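Local coordinates for oligopeptide ABC transporter, periplasmic oligopeptide-binding protein, putative (PDB 5IPW) that probably binds oligopeptides in the periplasm and hands them to an ABC transporter for uptake, as related family 5 solute-binding proteins do, at residues S71-G75 with W301-G305; N107-F113 with K173-L179. All coordinates share one frame; numbering follows the deposited sequence.

Contact 1: residues S71-G75 with W301-G305; sequences SDRWG and WRHIG
Asp72 meets Arg302 and His303 at once, its two carboxylate oxygens divided between the two basic side chains. OD1 forms a salt bridge with Arg302 NE at 2.8 Å, a nearly straight bond that comes from the syn side but 35° out of the carboxylate plane. That oxygen lies in the guanidinium plane, yet the carboxylate is turned 41° against this plane, and the second bond, from Arg302 NH2 to Asp72 OD1, is weak at 3.2 Å. The grip is therefore carried by NE rather than by a paired, two-oxygen bridge. On the other oxygen, His303 NE2 donates to Asp72 OD2 at 2.7 Å, a His-carboxylate hydrogen bond within the imidazole plane, again syn and less tilted from the carboxylate. OD2 also accepts a bond from the backbone N of Lys68, which gives the carboxylate a third anchor and is likely to hold its rotation. Arg302 arrives as an extended arm, CG anti to the backbone N (chi1 -172°), and runs antiparallel alongside the Asp72 side chain. One guanidinium face is laid over the backbone of Trp74 and Gly75, with Gly75 CA 3.4 Å from Arg302 NE; a side chain at Gly75 would probably have no room beside Arg302 CD. Arg302 CG in turn rests over the centre of the His303 ring. A leucine in place of Arg302 would probably leave Asp72 OD1 without its charged mate and the start of helix 73-80 without its flat cover. The contact thus joins the entry of helix 73-80 to the link between strand 299-300 and helix 304-307, with His303 also touching Ile288 of helix 285-293.

Contact 2: residues N107-F113 with K173-L179; sequences NGRVYIF and KPYGLFL
Tyr111 sets its ring against Phe178 and Leu179, which approach from the same side, in the tight, buried part of the contact. Phe178 CD2 lies over one face of the tyrosine, 3.5 Å from Tyr111 CD1; the rings tilt 48° to each other. Leu179 CG stands obliquely near Tyr111 CE2 at 3.9 Å. With CG anti to the carbonyl carbon (chi1 -60°), the ring points its hydroxyl at Tyr175 O, consistent with a hydrogen bond, though the modelled distance is unreliably short. Phe178 CE2 meets the Phe113 ring edge, 3.9 Å from Phe113 CE2. Tyr175 N bonds to Gly108 O at 2.7 Å from above the carbonyl plane. Strand 110-115 lies in an antiparallel sheet between strands 94-105 and 166-171, a classic beta bulge at Arg109 and Val110, opposite Leu105, starting it. The loop leaving strand 166-171 folds back over this sheet, and Phe169, Phe171 and Phe187 extend the aromatic cluster round Phe178. Toward solvent the fit is looser: Arg109 bends at chi3 (-85°) and lays one guanidinium face over the Lys173-Pro174 backbone and Pro174 CD, and exposed Asn107 keeps its ND2 4.0 Å from Pro174 CG, while its backbone O lies against the ring.

Overall arrangement
From the N terminus, the chain first passes through residues 71-75 at the start of helix 73-80, then runs along strands 85-87 and 94-105 to residues 107-113. Contact 2 closes a loop of 59 residues when the chain leaves strand 166-171 and residues 173-179 turn back onto the antiparallel sheet. Contact 1 closes a longer one, of 225 residues, only at residues 301-305, so contact 2 is nested wholly inside it. The two do not touch: their centres lie 33 Å apart, on opposite sides of the chain's centre, with nearest atoms about 17 Å apart. Contact 1 ties helix 73-80 to the segment between strand 299-300 and helix 304-307; contact 2 fastens a loop to its sheet.

Contact 1: residues S71-G75 with W301-G305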
loop_
_atom_site.group_PDB
_atom_site.type_symbol
_atom_site.label_atom_id
_atom_site.label_comp_id
_atom_site.label_asym_id
_atom_site.label_seq_id
_atom_site.Cartn_x
_atom_site.Cartn_y
_atom_site.Cartn_z
ATOM N N SER A 71 -2.870 -2.697 20.728
ATOM C CA SER A 71 -3.747 -2.181 19.681
ATOM C C SER A 71 -2.989 -1.731 18.434
ATOM O O SER A 71 -3.475 -1.854 17.316
ATOM C CB SER A 71 -4.513 -0.981 20.241
ATOM O OG SER A 71 -5.117 -0.232 19.208
ATOM N N ASP A 72 -1.793 -1.197 18.646
ATOM C CA ASP A 72 -0.967 -0.630 17.583
ATOM C C ASP A 72 -0.048 -1.690 16.957
ATOM O O ASP A 72 1.090 -1.409 16.608
ATOM C CB ASP A 72 -0.134 0.509 18.194
ATOM C CG ASP A 72 0.093 1.658 17.244
ATOM O OD1 ASP A 72 -0.320 1.595 16.062
ATOM O OD2 ASP A 72 0.696 2.645 17.712
ATOM N N ARG A 73 -0.576 -2.902 16.802
ATOM C CA ARG A 73 0.177 -4.081 16.361
ATOM C C ARG A 73 0.919 -3.853 15.041
ATOM O O ARG A 73 2.119 -4.117 14.943
ATOM C CB ARG A 73 -0.799 -5.264 16.229
ATOM C CG ARG A 73 -0.245 -6.538 15.607
ATOM C CD ARG A 73 -1.314 -7.622 15.549
ATOM N NE ARG A 73 -1.656 -8.116 16.880
ATOM C CZ ARG A 73 -1.007 -9.080 17.533
ATOM N NH1 ARG A 73 0.039 -9.696 16.994
ATOM N NH2 ARG A 73 -1.408 -9.442 18.744
ATOM N N TRP A 74 0.205 -3.337 14.048
ATOM C CA TRP A 74 0.708 -3.296 12.670
ATOM C C TRP A 74 1.803 -2.272 12.422
ATOM O O TRP A 74 2.491 -2.338 11.407
ATOM C CB TRP A 74 -0.438 -3.087 11.693
ATOM C CG TRP A 74 -1.426 -4.170 11.820
ATOM C CD1 TRP A 74 -2.669 -4.077 12.359
ATOM C CD2 TRP A 74 -1.240 -5.544 11.463
ATOM N NE1 TRP A 74 -3.286 -5.302 12.337
ATOM C CE2 TRP A 74 -2.430 -6.222 11.793
ATOM C CE3 TRP A 74 -0.191 -6.264 10.880
ATOM C CZ2 TRP A 74 -2.604 -7.586 11.559
ATOM C CZ3 TRP A 74 -0.362 -7.622 10.650
ATOM C CH2 TRP A 74 -1.561 -8.268 10.988
ATOM N N GLY A 75 1.962 -1.330 13.339
ATOM C CA GLY A 75 3.090 -0.422 13.296
ATOM C C GLY A 75 4.393 -1.145 13.553
ATOM O O GLY A 75 5.412 -0.831 12.946
ATOM N N TRP A 301 7.164 7.695 11.553
ATOM C CA TRP A 301 6.194 8.226 10.618
ATOM C C TRP A 301 4.780 7.918 11.089
ATOM O O TRP A 301 3.863 8.716 10.879
ATOM C CB TRP A 301 6.414 7.601 9.241
ATOM C CG TRP A 301 5.310 7.866 8.270
ATOM C CD1 TRP A 301 5.101 9.005 7.564
ATOM C CD2 TRP A 301 4.268 6.963 7.897
ATOM N NE1 TRP A 301 3.987 8.874 6.767
ATOM C CE2 TRP A 301 3.454 7.631 6.956
ATOM C CE3 TRP A 301 3.945 5.648 8.263
ATOM C CZ2 TRP A 301 2.333 7.035 6.375
ATOM C CZ3 TRP A 301 2.828 5.049 7.681
ATOM C CH2 TRP A 301 2.035 5.745 6.748
ATOM N N ARG A 302 4.612 6.770 11.739
ATOM C CA ARG A 302 3.302 6.169 11.884
ATOM C C ARG A 302 2.220 7.165 12.314
ATOM O O ARG A 302 1.280 7.438 11.552
ATOM C CB ARG A 302 3.352 4.984 12.838
ATOM C CG ARG A 302 2.047 4.217 12.872
ATOM C CD ARG A 302 2.232 2.848 13.487
ATOM N NE ARG A 302 0.962 2.150 13.675
ATOM C CZ ARG A 302 0.227 1.621 12.700
ATOM N NH1 ARG A 302 0.605 1.713 11.438
ATOM N NH2 ARG A 302 -0.908 0.998 12.988
ATOM N N HIS A 303 2.330 7.716 13.513
ATOM C CA HIS A 303 1.269 8.621 13.965
ATOM C C HIS A 303 1.563 10.065 13.627
ATOM O O HIS A 303 0.647 10.866 13.501
ATOM C CB HIS A 303 0.998 8.406 15.434
ATOM C CG HIS A 303 0.557 7.012 15.725
ATOM N ND1 HIS A 303 -0.540 6.447 15.113
ATOM C CD2 HIS A 303 1.093 6.047 16.506
ATOM C CE1 HIS A 303 -0.683 5.204 15.534
ATOM N NE2 HIS A 303 0.298 4.936 16.377
ATOM N N ILE A 304 2.845 10.361 13.436
ATOM C CA ILE A 304 3.325 11.659 12.965
ATOM C C ILE A 304 2.686 12.044 11.619
ATOM O O ILE A 304 2.272 13.189 11.432
ATOM C CB ILE A 304 4.869 11.655 12.777
ATOM C CG1 ILE A 304 5.609 10.972 13.937
ATOM C CG2 ILE A 304 5.395 13.070 12.596
ATOM C CD1 ILE A 304 5.207 11.438 15.315
ATOM N N GLY A 305 2.615 11.077 10.700
ATOM C CA GLY A 305 2.173 11.304 9.313
ATOM C C GLY A 305 0.677 11.491 9.058
ATOM O O GLY A 305 0.284 11.894 7.959
#

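Contact 2: residues N107-F113 with K173-L179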
loop_
_atom_site.group_PDB
_atom_site.type_symbol
_atom_site.label_atom_id
_atom_site.label_comp_id
_atom_site.label_asym_id
_atom_site.label_seq_id
_atom_site.Cartn_x
_atom_site.Cartn_y
_atom_site.Cartn_z
ATOM N N ASN A 107 3.365 -20.101 -18.064
ATOM C CA ASN A 107 2.623 -18.850 -18.166
ATOM C C ASN A 107 1.910 -18.476 -16.861
ATOM O O ASN A 107 0.684 -18.438 -16.796
ATOM C CB ASN A 107 1.625 -18.921 -19.331
ATOM C CG ASN A 107 0.972 -17.575 -19.627
ATOM O OD1 ASN A 107 1.628 -16.530 -19.582
ATOM N ND2 ASN A 107 -0.326 -17.595 -19.926
ATOM N N GLY A 108 2.692 -18.225 -15.818
ATOM C CA GLY A 108 2.151 -17.780 -14.533
ATOM C C GLY A 108 1.258 -18.783 -13.826
ATOM O O GLY A 108 0.423 -18.407 -13.005
ATOM N N ARG A 109 1.423 -20.059 -14.147
ATOM C CA ARG A 109 0.691 -21.108 -13.460
ATOM C C ARG A 109 1.511 -21.542 -12.249
ATOM O O ARG A 109 0.968 -21.720 -11.158
ATOM C CB ARG A 109 0.416 -22.286 -14.406
ATOM C CG ARG A 109 -0.492 -23.371 -13.836
ATOM C CD ARG A 109 -0.822 -24.464 -14.854
ATOM N NE ARG A 109 -1.968 -24.127 -15.713
ATOM C CZ ARG A 109 -1.903 -23.536 -16.910
ATOM N NH1 ARG A 109 -0.737 -23.187 -17.453
ATOM N NH2 ARG A 109 -3.027 -23.289 -17.578
ATOM N N VAL A 110 2.820 -21.695 -12.446
ATOM C CA VAL A 110 3.711 -22.089 -11.363
ATOM C C VAL A 110 4.800 -21.041 -11.115
ATOM O O VAL A 110 5.266 -20.362 -12.041
ATOM C CB VAL A 110 4.347 -23.494 -11.581
ATOM C CG1 VAL A 110 3.518 -24.330 -12.545
ATOM C CG2 VAL A 110 5.781 -23.406 -12.077
ATOM N N TYR A 111 5.193 -20.932 -9.847
ATOM C CA TYR A 111 6.282 -20.058 -9.418
ATOM C C TYR A 111 7.252 -20.856 -8.565
ATOM O O TYR A 111 6.836 -21.560 -7.647
ATOM C CB TYR A 111 5.737 -18.889 -8.605
ATOM C CG TYR A 111 4.765 -18.020 -9.364
ATOM C CD1 TYR A 111 3.403 -18.299 -9.358
ATOM C CD2 TYR A 111 5.208 -16.921 -10.094
ATOM C CE1 TYR A 111 2.507 -17.505 -10.054
ATOM C CE2 TYR A 111 4.320 -16.119 -10.791
ATOM C CZ TYR A 111 2.971 -16.416 -10.769
ATOM O OH TYR A 111 2.084 -15.620 -11.457
ATOM N N ILE A 112 8.537 -20.758 -8.889
ATOM C CA ILE A 112 9.592 -21.359 -8.080
ATOM C C ILE A 112 10.360 -20.244 -7.387
ATOM O O ILE A 112 10.767 -19.280 -8.029
ATOM C CB ILE A 112 10.574 -22.198 -8.933
ATOM C CG1 ILE A 112 10.010 -23.595 -9.206
ATOM C CG2 ILE A 112 11.912 -22.372 -8.222
ATOM C CD1 ILE A 112 8.787 -23.631 -10.090
ATOM N N PHE A 113 10.555 -20.383 -6.079
ATOM C CA PHE A 113 11.407 -19.471 -5.318
ATOM C C PHE A 113 12.624 -20.224 -4.807
ATOM O O PHE A 113 12.496 -21.293 -4.205
ATOM C CB PHE A 113 10.648 -18.857 -4.142
ATOM C CG PHE A 113 9.601 -17.868 -4.548
ATOM C CD1 PHE A 113 9.936 -16.548 -4.788
ATOM C CD2 PHE A 113 8.278 -18.258 -4.690
ATOM C CE1 PHE A 113 8.972 -15.629 -5.172
ATOM C CE2 PHE A 113 7.309 -17.347 -5.067
ATOM C CZ PHE A 113 7.656 -16.028 -5.310
ATOM N N LYS A 173 -4.607 -23.011 -13.292
ATOM C CA LYS A 173 -4.664 -21.928 -14.298
ATOM C C LYS A 173 -3.550 -20.890 -14.090
ATOM O O LYS A 173 -2.832 -20.939 -13.087
ATOM C CB LYS A 173 -6.027 -21.222 -14.288
ATOM C CG LYS A 173 -6.128 -20.055 -13.309
ATOM C CD LYS A 173 -7.530 -19.901 -12.754
ATOM C CE LYS A 173 -7.793 -18.450 -12.414
ATOM N NZ LYS A 173 -9.006 -18.307 -11.571
ATOM N N PRO A 174 -3.408 -19.940 -15.037
ATOM C CA PRO A 174 -2.448 -18.873 -14.802
ATOM C C PRO A 174 -2.925 -17.847 -13.785
ATOM O O PRO A 174 -4.124 -17.718 -13.536
ATOM C CB PRO A 174 -2.296 -18.241 -16.189
ATOM C CG PRO A 174 -2.599 -19.364 -17.122
ATOM C CD PRO A 174 -3.797 -19.977 -16.457
ATOM N N TYR A 175 -1.965 -17.125 -13.211
ATOM C CA TYR A 175 -2.236 -16.169 -12.145
ATOM C C TYR A 175 -1.059 -15.208 -11.978
ATOM O O TYR A 175 -0.267 -15.322 -11.041
ATOM C CB TYR A 175 -2.523 -16.922 -10.845
ATOM C CG TYR A 175 -2.935 -16.053 -9.681
ATOM C CD1 TYR A 175 -3.792 -14.967 -9.855
ATOM C CD2 TYR A 175 -2.490 -16.337 -8.394
ATOM C CE1 TYR A 175 -4.178 -14.182 -8.780
ATOM C CE2 TYR A 175 -2.869 -15.558 -7.314
ATOM C CZ TYR A 175 -3.710 -14.482 -7.510
ATOM O OH TYR A 175 -4.086 -13.715 -6.435
ATOM N N GLY A 176 -0.957 -14.262 -12.907
ATOM C CA GLY A 176 0.141 -13.294 -12.927
ATOM C C GLY A 176 0.157 -12.348 -11.743
ATOM O O GLY A 176 1.212 -11.858 -11.356
ATOM N N LEU A 177 -1.013 -12.102 -11.160
ATOM C CA LEU A 177 -1.142 -11.193 -10.025
ATOM C C LEU A 177 -0.381 -11.647 -8.789
ATOM O O LEU A 177 -0.109 -10.841 -7.906
ATOM C CB LEU A 177 -2.617 -11.014 -9.648
ATOM C CG LEU A 177 -3.518 -10.295 -10.656
ATOM C CD1 LEU A 177 -4.934 -10.173 -10.099
ATOM C CD2 LEU A 177 -2.956 -8.924 -11.035
ATOM N N PHE A 178 -0.052 -12.932 -8.717
ATOM C CA PHE A 178 0.609 -13.483 -7.542
ATOM C C PHE A 178 1.907 -12.765 -7.202
ATOM O O PHE A 178 2.224 -12.590 -6.029
ATOM C CB PHE A 178 0.892 -14.969 -7.734
ATOM C CG PHE A 178 1.604 -15.597 -6.571
ATOM C CD1 PHE A 178 0.989 -15.675 -5.332
ATOM C CD2 PHE A 178 2.895 -16.100 -6.713
ATOM C CE1 PHE A 178 1.638 -16.248 -4.255
ATOM C CE2 PHE A 178 3.549 -16.675 -5.642
ATOM C CZ PHE A 178 2.919 -16.752 -4.411
ATOM N N LEU A 179 2.658 -12.354 -8.218
ATOM C CA LEU A 179 3.904 -11.630 -7.983
ATOM C C LEU A 179 3.697 -10.378 -7.142
ATOM O O LEU A 179 4.582 -9.998 -6.385
ATOM C CB LEU A 179 4.579 -11.247 -9.301
ATOM C CG LEU A 179 5.264 -12.371 -10.074
ATOM C CD1 LEU A 179 5.884 -11.789 -11.335
ATOM C CD2 LEU A 179 6.324 -13.090 -9.249
#